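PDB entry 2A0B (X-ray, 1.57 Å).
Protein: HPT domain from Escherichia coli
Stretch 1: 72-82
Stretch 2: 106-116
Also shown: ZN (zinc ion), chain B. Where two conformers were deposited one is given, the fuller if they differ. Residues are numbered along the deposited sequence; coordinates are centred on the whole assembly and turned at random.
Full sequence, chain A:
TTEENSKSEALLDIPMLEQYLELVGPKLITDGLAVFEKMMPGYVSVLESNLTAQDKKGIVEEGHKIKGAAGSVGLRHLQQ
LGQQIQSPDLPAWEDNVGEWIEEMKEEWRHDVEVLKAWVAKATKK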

# COMPACT_ATOMS: atom_id res chain seq x y z
N SER A 72 -7.73 -1.20 1.34
CA SER A 72 -8.69 -1.85 2.26
C SER A 72 -8.45 -1.46 3.71
O SER A 72 -9.35 -1.55 4.55
N VAL A 73 -7.18 -1.16 4.06
CA VAL A 73 -6.81 -0.77 5.40
C VAL A 73 -6.43 0.70 5.53
O VAL A 73 -5.96 1.11 6.62
N GLY A 74 -6.68 1.55 4.56
CA GLY A 74 -6.50 2.99 4.69
C GLY A 74 -5.02 3.48 4.43
O GLY A 74 -4.89 4.64 4.89
N LEU A 75 -4.34 2.62 3.78
CA LEU A 75 -2.89 3.13 3.50
C LEU A 75 -2.97 3.90 2.15
O LEU A 75 -2.59 3.22 1.18
N ARG A 76 -3.38 5.12 2.21
CA ARG A 76 -3.66 5.93 1.02
C ARG A 76 -2.39 6.14 0.15
O ARG A 76 -2.49 5.97 -1.05
N HIS A 77 -1.25 6.36 0.83
CA HIS A 77 -0.06 6.59 -0.08
C HIS A 77 0.42 5.35 -0.72
O HIS A 77 0.85 5.31 -1.92
N LEU A 78 0.38 4.16 -0.11
CA LEU A 78 0.72 2.91 -0.67
C LEU A 78 -0.29 2.56 -1.80
O LEU A 78 0.05 2.00 -2.81
N GLN A 79 -1.55 2.95 -1.53
CA GLN A 79 -2.56 2.72 -2.60
C GLN A 79 -2.27 3.53 -3.88
O GLN A 79 -2.33 2.95 -4.96
N GLN A 80 -1.82 4.75 -3.65
CA GLN A 80 -1.48 5.62 -4.79
C GLN A 80 -0.23 5.12 -5.51
O GLN A 80 -0.20 5.08 -6.77
N LEU A 81 0.75 4.59 -4.75
CA LEU A 81 1.90 3.97 -5.47
C LEU A 81 1.53 2.79 -6.32
O LEU A 81 1.95 2.41 -7.39
N GLY A 82 0.56 1.95 -5.75
CA GLY A 82 0.14 0.76 -6.49
C GLY A 82 -0.71 1.25 -7.69
O GLY A 82 -0.53 0.55 -8.69
N GLU A 106 11.04 0.18 0.33
CA GLU A 106 11.70 0.85 1.45
C GLU A 106 10.75 1.39 2.49
O GLU A 106 11.17 1.50 3.66
N GLU A 107 9.50 1.79 2.19
CA GLU A 107 8.67 2.46 3.13
C GLU A 107 7.43 1.61 3.70
O GLU A 107 6.96 2.26 4.64
N TRP A 108 7.20 0.49 3.10
CA TRP A 108 5.83 0.02 3.59
C TRP A 108 5.80 -0.33 5.08
O TRP A 108 4.70 -0.02 5.62
N ARG A 109 6.91 -0.84 5.60
CA ARG A 109 6.83 -1.14 7.07
C ARG A 109 6.60 0.10 7.83
O ARG A 109 5.89 0.21 8.88
N HIS A 110 7.25 1.28 7.49
CA HIS A 110 7.02 2.52 8.14
C HIS A 110 5.60 3.04 8.10
O HIS A 110 5.02 3.57 9.02
N ASP A 111 4.97 2.91 6.89
CA ASP A 111 3.59 3.32 6.73
C ASP A 111 2.70 2.39 7.67
O ASP A 111 1.84 3.08 8.24
N VAL A 112 3.08 1.16 7.75
CA VAL A 112 2.22 0.32 8.71
C VAL A 112 2.40 0.79 10.13
O VAL A 112 1.46 0.94 10.92
N GLU A 113 3.69 1.16 10.52
CA GLU A 113 3.83 1.67 11.89
C GLU A 113 3.11 2.92 12.18
O GLU A 113 2.62 3.26 13.27
N VAL A 114 2.96 3.90 11.24
CA VAL A 114 2.22 5.11 11.32
C VAL A 114 0.68 4.78 11.50
O VAL A 114 0.13 5.46 12.32
N LEU A 115 0.23 3.81 10.76
CA LEU A 115 -1.25 3.48 10.95
C LEU A 115 -1.43 2.84 12.31
O LEU A 115 -2.39 3.27 12.98
N LYS A 116 -0.53 1.99 12.74
CA LYS A 116 -0.70 1.36 14.08
C LYS A 116 -0.77 2.43 15.13
O LYS A 116 -1.59 2.44 16.06

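Helix 106-116 runs roughly antiparallel to helix 76-82, at 149° between their directions, and no direct hydrogen bond joins the two stretches; zinc, one water and aliphatic contacts hold them together. Glu106, at the start of stretch 2, lies out of reach. Glu107 points toward stretch 1 with chi1 p and chi2 t, extending its carboxylate to the zinc ion. The metal is bound by Glu107 OE2 at 2.0 Å and by His77 NE2 at 2.1 Å, with a third ligand from elsewhere in the structure. His77, chi1 t, presents its ring edge, so that His77 CD2 lies 3.0 Å from Glu107 OE1. The aliphatic part of Glu107 is also used: its CG packs 3.9 Å from Leu78 CD2, while Leu81 CD1 approaches Glu107 OE2 at 3.5 Å.

Trp108 (chi1 p) leads its indole away from stretch 1, leaving its CB to meet Leu78 CD1 at 3.9 Å. Leu78 starts sideways, but its m, t rotamer brings its end nearer to the helix. Arg109 points away and His110 is out of reach, consistent with their exposed positions.

One turn beyond Glu107, Asp111 (chi1 m) again points inward. Asp111 OD2 accepts a hydrogen bond from water 1 at 2.6 Å, and the same water accepts one from Leu78 N at 3.2 Å, bridging the carboxylate to the backbone early in the other helix. Asp111 OD2 also lies 3.6 Å from Leu78 CG.

Beyond this polar patch the contact becomes aliphatic around Leu75, the N-cap residue, whose side chain is m, t. Val112, chi1 t and sideways, places CG2 4.4 Å from Leu75 CD1. Glu113 and Val114 make no contact with stretch 1. Leu115 (t, p) points toward stretch 1, and its CD2 sits 3.9 Å from Leu75 CD2 and 3.5 Å from Val73 O, a buried carbonyl without a polar partner. Lys116 lies out of reach of stretch 1.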

# COMPACT_ATOMS: atom_id res chain seq x y z
CB SER A 72 -8.65 -3.35 2.04
OG SER A 72 -7.69 -4.06 2.78
CB VAL A 73 -5.72 -1.69 5.97
CG1 VAL A 73 -6.25 -3.11 6.15
CG2 VAL A 73 -4.45 -1.73 5.11
CB LEU A 75 -1.97 1.93 3.54
CG LEU A 75 -1.80 1.26 4.95
CD1 LEU A 75 -1.18 -0.09 4.89
CD2 LEU A 75 -1.02 2.23 5.84
CB ARG A 76 -4.19 7.27 1.51
CG ARG A 76 -4.61 8.32 0.50
CD ARG A 76 -4.26 9.70 1.06
NE ARG A 76 -5.15 10.39 1.94
CZ ARG A 76 -6.37 10.90 1.83
NH1 ARG A 76 -7.14 10.78 0.74
NH2 ARG A 76 -6.95 11.54 2.85
CB HIS A 77 1.02 7.21 0.83
CG HIS A 77 2.35 7.35 0.10
ND1 HIS A 77 2.41 8.17 -1.01
CD2 HIS A 77 3.51 6.75 0.32
CE1 HIS A 77 3.68 8.10 -1.46
NE2 HIS A 77 4.30 7.25 -0.70
CB LEU A 78 0.84 1.70 0.26
CG LEU A 78 1.88 1.85 1.40
CD1 LEU A 78 1.99 0.59 2.23
CD2 LEU A 78 3.27 2.06 0.73
CB GLN A 79 -3.93 3.13 -2.03
CG GLN A 79 -5.07 2.75 -2.99
CD GLN A 79 -6.38 3.34 -2.51
OE1 GLN A 79 -7.43 2.77 -2.85
NE2 GLN A 79 -6.41 4.39 -1.76
CB GLN A 80 -1.33 7.06 -4.36
CG GLN A 80 -1.05 8.01 -5.53
CD GLN A 80 -2.02 7.90 -6.69
OE1 GLN A 80 -3.22 7.59 -6.50
NE2 GLN A 80 -1.54 8.11 -7.92
CB LEU A 81 3.00 3.49 -4.48
CG LEU A 81 3.91 4.57 -3.95
CD1 LEU A 81 4.84 3.91 -2.95
CD2 LEU A 81 4.64 5.15 -5.16
CB GLU A 106 12.58 2.08 0.97
CG GLU A 106 13.80 1.59 0.19
CD GLU A 106 14.67 2.77 -0.34
OE1 GLU A 106 14.59 3.88 0.17
OE2 GLU A 106 15.38 2.43 -1.29
CB GLU A 107 8.03 3.68 2.56
CG GLU A 107 6.89 3.36 1.56
CD GLU A 107 6.28 4.64 1.15
OE1 GLU A 107 5.70 5.46 1.86
OE2 GLU A 107 6.47 4.92 -0.07
CB TRP A 108 5.42 -1.15 2.72
CG TRP A 108 6.14 -2.41 2.89
CD1 TRP A 108 7.23 -2.90 2.22
CD2 TRP A 108 5.88 -3.44 3.88
NE1 TRP A 108 7.63 -4.12 2.63
CE2 TRP A 108 6.77 -4.46 3.71
CE3 TRP A 108 4.85 -3.47 4.88
CZ2 TRP A 108 6.80 -5.63 4.49
CZ3 TRP A 108 4.89 -4.63 5.65
CH2 TRP A 108 5.81 -5.65 5.46
CB ARG A 109 8.02 -2.00 7.45
CG ARG A 109 8.22 -3.33 6.75
CD ARG A 109 9.38 -4.15 7.29
NE ARG A 109 9.52 -5.49 6.73
CZ ARG A 109 10.15 -5.81 5.62
NH1 ARG A 109 10.69 -4.86 4.86
NH2 ARG A 109 10.20 -7.08 5.22
CB HIS A 110 8.04 3.60 7.59
CG HIS A 110 7.74 4.99 7.97
ND1 HIS A 110 8.05 5.50 9.21
CD2 HIS A 110 7.16 6.06 7.36
CE1 HIS A 110 7.68 6.75 9.33
NE2 HIS A 110 7.13 7.14 8.20
CB ASP A 111 3.14 3.06 5.29
CG ASP A 111 3.56 4.08 4.24
OD1 ASP A 111 4.80 4.40 4.32
OD2 ASP A 111 2.86 4.66 3.42
CB VAL A 112 2.62 -1.12 8.54
CG1 VAL A 112 2.19 -2.02 9.72
CG2 VAL A 112 2.17 -1.71 7.19
CB GLU A 113 5.38 1.92 12.13
CG GLU A 113 6.13 0.64 12.15
CD GLU A 113 7.66 0.77 12.10
OE1 GLU A 113 8.13 1.86 11.76
OE2 GLU A 113 8.32 -0.23 12.38
CB VAL A 114 2.43 6.01 10.08
CG1 VAL A 114 1.52 7.20 10.08
CG2 VAL A 114 3.90 6.54 10.18
CB LEU A 115 -1.62 2.60 9.77
CG LEU A 115 -3.07 1.99 9.94
CD1 LEU A 115 -4.00 3.11 10.03
CD2 LEU A 115 -3.25 1.03 8.76
CB LYS A 116 0.39 0.39 14.43
CG LYS A 116 0.27 -0.94 13.75
CD LYS A 116 1.43 -1.87 13.98
CE LYS A 116 1.26 -3.24 13.38
NZ LYS A 116 2.51 -4.06 13.53
ZN ZN B . 6.35 6.86 -0.67
O HOH W 1 0.24 4.59 3.04